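Local coordinates for protein yersinopine dehydrogenase (Yersinia pestis, PDB 6C4M) that catalyses the NADPH-dependent reductive condensation of pyruvate with an amino-acid-derived intermediate, the last step in making the metallophore yersinopine, at residues 34-39 and 72-77; 119-124 and 146-151. All blocks are in the same frame, centred on the assembly; numbering follows the deposited sequence.

Interaction 1 (34-39 and 72-77); sequences AIQLAV and LYLQGT
I35 and Q36 reach L72 and L74 through their first torsions: CG2 of I35 stands anti to its backbone N (CG1 beside it, chi1 -63°), and CG of Q36 is anti to N before the chain bends at chi2 (70°). CG2 of I35 then rests on the strand backbone, 3.4 Å from O of Y73, while its CG1 lies 4.0 Å from CD1 of L72. CD2 of L74 lies between the amide of Q36 and the branches of V39. This CD2 is 4.0 Å from CB of V39, and CB of L74 is 4.1 Å from V39 CG2. Both methyls of L74 press on the amide of Q36, CD2 at 3.2 Å and CD1 at 3.3 Å from OE1. That oxygen is hydrogen-bonded to T206 of strand 203-217, and NE2 is hydrogen-bonded to OE1 of Q84, so the buried amide is anchored from outside the two segments. The helix crosses the strand at 92°, with the short axes 8.2 Å apart. A34 would close a GxGxxA pattern, consistent with the NADP(+)-binding A30-A33; the packing of strand 71-76 on this helix is consistent with a Rossmann-type dinucleotide-binding fold.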
loop_
_atom_site.group_PDB
_atom_site.type_symbol
_atom_site.label_atom_id
_atom_site.label_comp_id
_atom_site.label_asym_id
_atom_site.label_seq_id
_atom_site.Cartn_x
_atom_site.Cartn_y
_atom_site.Cartn_z
ATOM N N ALA A 34 -13.853 31.023 6.102
ATOM C CA ALA A 34 -14.513 32.171 6.716
ATOM C C ALA A 34 -15.960 32.264 6.279
ATOM O O ALA A 34 -16.807 32.748 7.037
ATOM C CB ALA A 34 -13.771 33.465 6.375
ATOM N N ILE A 35 -16.274 31.797 5.075
ATOM C CA ILE A 35 -17.668 31.792 4.654
ATOM C C ILE A 35 -18.461 30.796 5.494
ATOM O O ILE A 35 -19.540 31.115 6.010
ATOM C CB ILE A 35 -17.773 31.496 3.148
ATOM C CG1 ILE A 35 -17.091 32.617 2.352
ATOM C CG2 ILE A 35 -19.212 31.362 2.716
ATOM C CD1 ILE A 35 -16.850 32.262 0.891
ATOM N N GLN A 36 -17.937 29.579 5.668
ATOM C CA GLN A 36 -18.622 28.618 6.532
ATOM C C GLN A 36 -18.786 29.181 7.937
ATOM O O GLN A 36 -19.849 29.048 8.559
ATOM C CB GLN A 36 -17.852 27.315 6.617
ATOM C CG GLN A 36 -18.490 26.266 7.583
ATOM C CD GLN A 36 -19.803 25.692 7.066
ATOM O OE1 GLN A 36 -19.876 25.171 5.940
ATOM N NE2 GLN A 36 -20.846 25.788 7.882
ATOM N N LEU A 37 -17.694 29.724 8.480
ATOM C CA LEU A 37 -17.711 30.305 9.814
ATOM C C LEU A 37 -18.752 31.405 9.914
ATOM O O LEU A 37 -19.526 31.451 10.872
ATOM C CB LEU A 37 -16.329 30.856 10.152
ATOM C CG LEU A 37 -16.130 31.602 11.468
ATOM C CD1 LEU A 37 -16.374 30.698 12.659
ATOM C CD2 LEU A 37 -14.711 32.163 11.479
ATOM N N ALA A 38 -18.771 32.317 8.938
ATOM C CA ALA A 38 -19.714 33.431 9.008
ATOM C C ALA A 38 -21.151 32.941 9.037
ATOM O O ALA A 38 -21.985 33.486 9.773
ATOM C CB ALA A 38 -19.507 34.375 7.830
ATOM N N VAL A 39 -21.466 31.922 8.230
ATOM C CA VAL A 39 -22.815 31.357 8.248
ATOM C C VAL A 39 -23.113 30.757 9.611
ATOM O O VAL A 39 -24.193 30.964 10.176
ATOM C CB VAL A 39 -22.958 30.316 7.121
ATOM C CG1 VAL A 39 -24.197 29.446 7.323
ATOM C CG2 VAL A 39 -23.012 31.017 5.782
ATOM N N LEU A 72 -22.397 36.584 1.335
ATOM C CA LEU A 72 -21.647 35.377 1.043
ATOM C C LEU A 72 -22.609 34.199 0.931
ATOM O O LEU A 72 -23.687 34.198 1.532
ATOM C CB LEU A 72 -20.615 35.106 2.136
ATOM C CG LEU A 72 -19.707 36.286 2.452
ATOM C CD1 LEU A 72 -18.829 35.947 3.644
ATOM C CD2 LEU A 72 -18.887 36.611 1.220
ATOM N N TYR A 73 -22.200 33.196 0.161
ATOM C CA TYR A 73 -23.026 32.036 -0.164
ATOM C C TYR A 73 -22.281 30.751 0.161
ATOM O O TYR A 73 -21.073 30.646 -0.082
ATOM C CB TYR A 73 -23.419 32.046 -1.645
ATOM C CG TYR A 73 -24.298 33.222 -2.009
ATOM C CD1 TYR A 73 -25.673 33.165 -1.829
ATOM C CD2 TYR A 73 -23.751 34.398 -2.511
ATOM C CE1 TYR A 73 -26.484 34.238 -2.144
ATOM C CE2 TYR A 73 -24.559 35.475 -2.840
ATOM C CZ TYR A 73 -25.927 35.385 -2.653
ATOM O OH TYR A 73 -26.743 36.452 -2.966
ATOM N N LEU A 74 -23.014 29.776 0.705
ATOM C CA LEU A 74 -22.453 28.502 1.129
ATOM C C LEU A 74 -23.401 27.372 0.750
ATOM O O LEU A 74 -24.625 27.515 0.825
ATOM C CB LEU A 74 -22.207 28.457 2.642
ATOM C CG LEU A 74 -21.779 27.126 3.295
ATOM C CD1 LEU A 74 -20.324 26.764 3.048
ATOM C CD2 LEU A 74 -22.046 27.227 4.789
ATOM N N GLN A 75 -22.820 26.240 0.371
ATOM C CA GLN A 75 -23.578 25.027 0.099
ATOM C C GLN A 75 -22.962 23.843 0.825
ATOM O O GLN A 75 -21.737 23.699 0.883
ATOM C CB GLN A 75 -23.651 24.725 -1.402
ATOM C CG GLN A 75 -24.399 25.785 -2.193
ATOM C CD GLN A 75 -24.817 25.303 -3.565
ATOM O OE1 GLN A 75 -25.931 25.577 -4.019
ATOM N NE2 GLN A 75 -23.928 24.577 -4.235
ATOM N N GLY A 76 -23.820 23.005 1.383
ATOM C CA GLY A 76 -23.389 21.741 1.917
ATOM C C GLY A 76 -23.442 20.651 0.860
ATOM O O GLY A 76 -24.263 20.674 -0.053
ATOM N N THR A 77 -22.563 19.671 1.021
ATOM C CA THR A 77 -22.240 18.738 -0.040
ATOM C C THR A 77 -21.885 17.395 0.581
ATOM O O THR A 77 -21.342 17.336 1.687
ATOM C CB THR A 77 -21.104 19.339 -0.876
ATOM O OG1 THR A 77 -21.668 19.960 -2.035
ATOM C CG2 THR A 77 -20.076 18.332 -1.271
#

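Interaction 2 (119-124 and 146-151); sequences AVLQQI and LMVQNL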
loop_
_atom_site.group_PDB
_atom_site.type_symbol
_atom_site.label_atom_id
_atom_site.label_comp_id
_atom_site.label_asym_id
_atom_site.label_seq_id
_atom_site.Cartn_x
_atom_site.Cartn_y
_atom_site.Cartn_z
ATOM N N ALA A 119 2.253 38.377 12.062
ATOM C CA ALA A 119 2.269 39.505 11.137
ATOM C C ALA A 119 0.940 40.252 11.191
ATOM O O ALA A 119 0.908 41.486 11.127
ATOM C CB ALA A 119 2.581 38.998 9.715
ATOM N N VAL A 120 -0.159 39.519 11.372
ATOM C CA VAL A 120 -1.483 40.131 11.468
ATOM C C VAL A 120 -1.631 40.870 12.788
ATOM O O VAL A 120 -1.943 42.065 12.821
ATOM C CB VAL A 120 -2.583 39.064 11.295
ATOM C CG1 VAL A 120 -3.982 39.639 11.665
ATOM C CG2 VAL A 120 -2.602 38.536 9.870
ATOM N N LEU A 121 -1.368 40.185 13.898
ATOM C CA LEU A 121 -1.610 40.791 15.198
ATOM C C LEU A 121 -0.778 42.056 15.408
ATOM O O LEU A 121 -1.252 42.996 16.063
ATOM C CB LEU A 121 -1.352 39.767 16.306
ATOM C CG LEU A 121 -2.412 38.652 16.333
ATOM C CD1 LEU A 121 -1.946 37.545 17.258
ATOM C CD2 LEU A 121 -3.787 39.115 16.745
ATOM N N GLN A 122 0.430 42.120 14.837
ATOM C CA GLN A 122 1.281 43.312 14.964
ATOM C C GLN A 122 0.708 44.523 14.250
ATOM O O GLN A 122 1.094 45.662 14.561
ATOM C CB GLN A 122 2.679 43.039 14.401
ATOM C CG GLN A 122 3.615 42.200 15.305
ATOM C CD GLN A 122 3.925 42.851 16.665
ATOM O OE1 GLN A 122 3.057 42.976 17.519
ATOM N NE2 GLN A 122 5.166 43.253 16.863
ATOM N N GLN A 123 -0.179 44.310 13.291
ATOM C CA GLN A 123 -0.785 45.409 12.562
ATOM C C GLN A 123 -2.113 45.876 13.162
ATOM O O GLN A 123 -2.685 46.840 12.660
ATOM C CB GLN A 123 -1.000 45.015 11.104
ATOM C CG GLN A 123 0.292 44.889 10.267
ATOM C CD GLN A 123 0.023 44.323 8.879
ATOM O OE1 GLN A 123 -0.501 45.009 8.000
ATOM N NE2 GLN A 123 0.349 43.048 8.688
ATOM N N ILE A 124 -2.630 45.225 14.200
ATOM C CA ILE A 124 -3.939 45.590 14.739
ATOM C C ILE A 124 -3.775 46.736 15.735
ATOM O O ILE A 124 -2.967 46.640 16.676
ATOM C CB ILE A 124 -4.658 44.399 15.396
ATOM C CG1 ILE A 124 -5.138 43.432 14.294
ATOM C CG2 ILE A 124 -5.859 44.886 16.251
ATOM C CD1 ILE A 124 -5.403 42.105 14.762
ATOM N N LEU A 146 0.361 30.897 23.284
ATOM C CA LEU A 146 1.349 31.596 24.083
ATOM C C LEU A 146 1.818 32.862 23.377
ATOM O O LEU A 146 1.993 33.904 24.010
ATOM C CB LEU A 146 2.541 30.682 24.347
ATOM C CG LEU A 146 2.357 29.604 25.383
ATOM C CD1 LEU A 146 3.458 28.541 25.275
ATOM C CD2 LEU A 146 2.326 30.206 26.773
ATOM N N MET A 147 2.063 32.774 22.065
ATOM C CA MET A 147 2.520 33.929 21.305
ATOM C C MET A 147 1.479 35.043 21.335
ATOM O O MET A 147 1.796 36.207 21.611
ATOM C CB MET A 147 2.801 33.507 19.869
ATOM C CG MET A 147 3.788 34.390 19.120
ATOM S SD MET A 147 3.359 34.459 17.362
ATOM C CE MET A 147 1.984 35.634 17.698
ATOM N N VAL A 148 0.233 34.703 21.022
ATOM C CA VAL A 148 -0.841 35.695 21.043
ATOM C C VAL A 148 -1.017 36.292 22.437
ATOM O O VAL A 148 -1.250 37.502 22.575
ATOM C CB VAL A 148 -2.135 35.060 20.519
ATOM C CG1 VAL A 148 -3.344 35.974 20.715
ATOM C CG2 VAL A 148 -1.909 34.708 19.067
ATOM N N GLN A 149 -0.946 35.470 23.491
ATOM C CA GLN A 149 -1.045 36.020 24.845
ATOM C C GLN A 149 -0.012 37.107 25.058
ATOM O O GLN A 149 -0.287 38.164 25.656
ATOM C CB GLN A 149 -0.807 34.951 25.905
ATOM C CG GLN A 149 -1.928 34.020 26.214
ATOM C CD GLN A 149 -1.519 33.112 27.349
ATOM O OE1 GLN A 149 -1.264 31.946 27.130
ATOM N NE2 GLN A 149 -1.381 33.665 28.550
ATOM N N ASN A 150 1.221 36.802 24.658
ATOM C CA ASN A 150 2.323 37.723 24.894
ATOM C C ASN A 150 2.061 39.063 24.223
ATOM O O ASN A 150 2.244 40.124 24.830
ATOM C CB ASN A 150 3.624 37.105 24.377
ATOM C CG ASN A 150 4.819 37.941 24.702
ATOM O OD1 ASN A 150 5.128 38.892 23.992
ATOM N ND2 ASN A 150 5.484 37.616 25.797
ATOM N N LEU A 151 1.632 39.039 22.958
ATOM C CA LEU A 151 1.357 40.293 22.257
ATOM C C LEU A 151 0.226 41.060 22.920
ATOM O O LEU A 151 0.288 42.285 23.078
ATOM C CB LEU A 151 1.006 40.018 20.797
ATOM C CG LEU A 151 2.085 39.370 19.903
ATOM C CD1 LEU A 151 1.537 39.197 18.485
ATOM C CD2 LEU A 151 3.349 40.192 19.863
#
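L121, on helix 117-121, carries most of the contact with V148 and L151, and the segment leads to it through A119 and V120. A119 offers its O to NE2 of Q123 at 2.9 Å, a hydrogen bond with an N-H...O angle of 158°, its donor above the carbonyl plane. V120 touches L28 and L110 of the sheet instead. L121 places CG anti to its carbonyl carbon (chi1 -70°), and its CD1 meets CG2 of V148 at 3.4 Å, tighter than usual for two methyls; the two side chains cross at about a right angle. The same CD1 lies 4.4 Å from CE of M147, a looser touch, and CB of L121 lies 3.7 Å from CD1 of L151. L121, which also touches L110, thus joins helix 117-121, lying on the parallel strands 25-28 and 107-110 of the probable Rossmann-type domain, to helix 144-154. Next, Q122, an exposed residue, bends at chi2 and crosses L151 at about a right angle, OE1 3.7 Å from CD2. L121 to I124 form a type I turn, with N of I124 bonded to O of L121 at 3.2 Å. The side chain of I124 touches L28, L108 and L129.

How the interactions relate
From the N terminus, strand 25-28 leads through the NADP(+)-binding A30-A33 into helix 32-44, whose start supplies interaction 1. The chain then passes strand 49-52 and helix 57-68 before strand 71-76 closes that loop, 32 residues lying between the segments. Interaction 2 opens only later, at helix 117-121, and closes after 21 residues that include strand 134-137, when helix 144-154 is reached. The two loops follow in series, neither nested nor crossed. The centres of interactions 1 and 2 are about 27 Å apart, and the nearest atoms of interactions 1 and 2 about 13 Å, without touching. Interaction 1 ties the first helix to strand 71-76, interaction 2 joins two later helices, and strand 25-28 touches side chains of both.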